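Local coordinates for putative molybdenum cofactor biosynthesis protein D2 (MoaD2) / thiamine S (Mycobacterium smegmatis, PDB 6JC0) that probably acts as the small ubiquitin-like sulfur carrier of molybdopterin synthase, delivering sulfur from its C-terminal tail during molybdenum cofactor biosynthesis, at residues B[15-20]-B[79-84]. Sequence-based numbering, arbitrary orientation.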
ATOM      1  N   ALA B  15     -11.101  -1.857 -29.324  1.00 14.27           N
ATOM      2  CA  ALA B  15     -12.055  -2.237 -28.283  1.00 19.15           C
ATOM      3  C   ALA B  15     -13.504  -2.098 -28.734  1.00 22.17           C
ATOM      4  O   ALA B  15     -13.922  -2.741 -29.697  1.00 22.12           O
ATOM      5  CB  ALA B  15     -11.812  -1.418 -27.029  1.00 10.04           C
ATOM      6  N   ALA B  16     -14.257  -1.249 -28.040  1.00 13.92           N
ATOM      7  CA  ALA B  16     -15.675  -1.062 -28.333  1.00 17.89           C
ATOM      8  C   ALA B  16     -15.920  -0.613 -29.775  1.00 16.92           C
ATOM      9  O   ALA B  16     -16.925  -0.984 -30.374  1.00 17.97           O
ATOM     10  CB  ALA B  16     -16.289  -0.064 -27.363  1.00 17.90           C
ATOM     11  N   ALA B  17     -15.012   0.188 -30.325  1.00 18.40           N
ATOM     12  CA  ALA B  17     -15.154   0.644 -31.706  1.00 17.30           C
ATOM     13  C   ALA B  17     -15.039  -0.526 -32.678  1.00 19.35           C
ATOM     14  O   ALA B  17     -15.870  -0.685 -33.579  1.00 22.72           O
ATOM     15  CB  ALA B  17     -14.113   1.715 -32.025  1.00 17.05           C
ATOM     16  N   ALA B  18     -14.012  -1.351 -32.484  1.00 15.40           N
ATOM     17  CA  ALA B  18     -13.829  -2.555 -33.289  1.00 15.35           C
ATOM     18  C   ALA B  18     -15.032  -3.473 -33.171  1.00 20.55           C
ATOM     19  O   ALA B  18     -15.474  -4.063 -34.158  1.00 16.86           O
ATOM     20  CB  ALA B  18     -12.556  -3.293 -32.873  1.00 13.55           C
ATOM     21  N   ALA B  19     -15.561  -3.592 -31.955  1.00 20.79           N
ATOM     22  CA  ALA B  19     -16.703  -4.455 -31.704  1.00 23.01           C
ATOM     23  C   ALA B  19     -17.928  -3.967 -32.471  1.00 20.92           C
ATOM     24  O   ALA B  19     -18.645  -4.757 -33.075  1.00 24.46           O
ATOM     25  CB  ALA B  19     -16.999  -4.525 -30.212  1.00 25.56           C
ATOM     26  N   ALA B  20     -18.154  -2.660 -32.455  1.00 19.43           N
ATOM     27  CA  ALA B  20     -19.321  -2.086 -33.115  1.00 24.86           C
ATOM     28  C   ALA B  20     -19.167  -2.079 -34.636  1.00 29.27           C
ATOM     29  O   ALA B  20     -20.140  -2.266 -35.367  1.00 28.66           O
ATOM     30  CB  ALA B  20     -19.575  -0.676 -32.598  1.00 21.70           C
ATOM     31  N   VAL B  79      -5.479   6.450 -39.166  1.00 17.82           N
ATOM     32  CA  VAL B  79      -6.299   7.053 -38.125  1.00 17.05           C
ATOM     33  C   VAL B  79      -6.753   5.981 -37.132  1.00 18.55           C
ATOM     34  O   VAL B  79      -7.429   5.020 -37.510  1.00 13.25           O
ATOM     35  CB  VAL B  79      -7.534   7.771 -38.710  1.00 14.29           C
ATOM     36  CG1 VAL B  79      -8.408   8.327 -37.592  1.00 18.60           C
ATOM     37  CG2 VAL B  79      -7.114   8.886 -39.656  1.00 11.53           C
ATOM     38  N   ASP B  80      -6.372   6.141 -35.869  1.00 15.63           N
ATOM     39  CA  ASP B  80      -6.786   5.203 -34.824  1.00 16.14           C
ATOM     40  C   ASP B  80      -8.023   5.703 -34.078  1.00 18.34           C
ATOM     41  O   ASP B  80      -8.095   6.870 -33.693  1.00 15.59           O
ATOM     42  CB  ASP B  80      -5.649   4.959 -33.824  1.00 17.67           C
ATOM     43  CG  ASP B  80      -4.496   4.168 -34.421  1.00 18.40           C
ATOM     44  OD1 ASP B  80      -4.617   3.703 -35.570  1.00 25.33           O
ATOM     45  OD2 ASP B  80      -3.469   3.999 -33.734  1.00 20.80           O
ATOM     46  N   VAL B  81      -8.983   4.809 -33.862  1.00 16.38           N
ATOM     47  CA  VAL B  81     -10.204   5.135 -33.136  1.00 15.16           C
ATOM     48  C   VAL B  81     -10.163   4.568 -31.715  1.00 20.63           C
ATOM     49  O   VAL B  81     -10.230   3.349 -31.519  1.00 17.05           O
ATOM     50  CB  VAL B  81     -11.454   4.590 -33.862  1.00 11.88           C
ATOM     51  CG1 VAL B  81     -12.709   4.971 -33.099  1.00 10.10           C
ATOM     52  CG2 VAL B  81     -11.511   5.117 -35.285  1.00 15.55           C
ATOM     53  N   LEU B  82     -10.072   5.459 -30.729  1.00 17.98           N
ATOM     54  CA  LEU B  82      -9.841   5.067 -29.339  1.00 16.68           C
ATOM     55  C   LEU B  82     -11.026   5.383 -28.429  1.00 19.19           C
ATOM     56  O   LEU B  82     -11.313   6.549 -28.162  1.00 20.13           O
ATOM     57  CB  LEU B  82      -8.587   5.766 -28.788  1.00 14.78           C
ATOM     58  CG  LEU B  82      -7.199   5.164 -29.036  1.00 22.01           C
ATOM     59  CD1 LEU B  82      -6.854   5.129 -30.509  1.00 24.18           C
ATOM     60  CD2 LEU B  82      -6.134   5.935 -28.260  1.00 26.95           C
ATOM     61  N   PRO B  83     -11.713   4.342 -27.934  1.00 16.86           N
ATOM     62  CA  PRO B  83     -12.782   4.549 -26.950  1.00 18.32           C
ATOM     63  C   PRO B  83     -12.217   5.080 -25.639  1.00 20.43           C
ATOM     64  O   PRO B  83     -10.997   5.034 -25.451  1.00 18.66           O
ATOM     65  CB  PRO B  83     -13.375   3.143 -26.766  1.00 15.80           C
ATOM     66  CG  PRO B  83     -12.957   2.386 -27.987  1.00 17.75           C
ATOM     67  CD  PRO B  83     -11.596   2.930 -28.324  1.00 19.60           C
ATOM     68  N   PRO B  84     -13.083   5.589 -24.748  1.00 18.66           N
ATOM     69  CA  PRO B  84     -12.614   5.981 -23.416  1.00 20.39           C
ATOM     70  C   PRO B  84     -11.865   4.833 -22.750  1.00 19.99           C
ATOM     71  O   PRO B  84     -12.255   3.674 -22.910  1.00 22.77           O
ATOM     72  CB  PRO B  84     -13.908   6.313 -22.671  1.00 22.97           C
ATOM     73  CG  PRO B  84     -14.843   6.742 -23.746  1.00 22.09           C
ATOM     74  CD  PRO B  84     -14.518   5.865 -24.927  1.00 18.33           C
TER
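Pro-83 sets the CG corner of its ring against the first turn of helix 16-21, overlapping the backbone nitrogens and methyls of Ala-16 and Ala-17 and, just ahead of the helix, the methyl of the N-cap residue Ala-15. The fold is the beta-grasp of the ubiquitin-like MoaD/ThiS family: strand 77-82 lies parallel to strand 6-13 in the mixed sheet, and the short helix that follows strand 6-13 closes over the end of strand 77-82. The ring comes in tip first, since CG is the Pro-83 atom in every close pair. Its nearest neighbours are backbone amides, Ala-17 N at 3.8 Å and Ala-16 N at 3.9 Å from Pro-83 CG, which places the corner at the N-terminal end of the helix. The three methyls border the same carbon on its helix side, slightly farther off than the amides, with Ala-15 CB 4.1 Å from Pro-83 CG. With methyls as the side chains here, the ring lies close to the helix backbone, as the 6.5 Å between the CA atoms of Ala-16 and Pro-83 indicates.

The carbonyl O of Ala-15 accepts the first-turn bond from Ala-19 N at 2.9 Å. No hydrogen bond crosses between 15-20 and 79-84; the contact is apolar and largely buried. Leu-82 points away from the helix: the strand's alternation turns Val-81 to the helix, and Pro-83, one residue past the strand, keeps the same side. Val-81 packs on Val-11, Tyr-13 and Leu-54, while Ala-16 reaches Val-53 of helix 48-54. Past Leu-82 the chain leaves the sheet as the C-terminal tail, and Pro-83 O is hydrogen-bonded to an aromatic side chain of another protein chain. Two residues back, Val-81 holds CG1 anti to its backbone N (chi1 -179°), and the Ala-17 methyl comes end-on against the flank of this branch, CG1 to CB 3.7 Å.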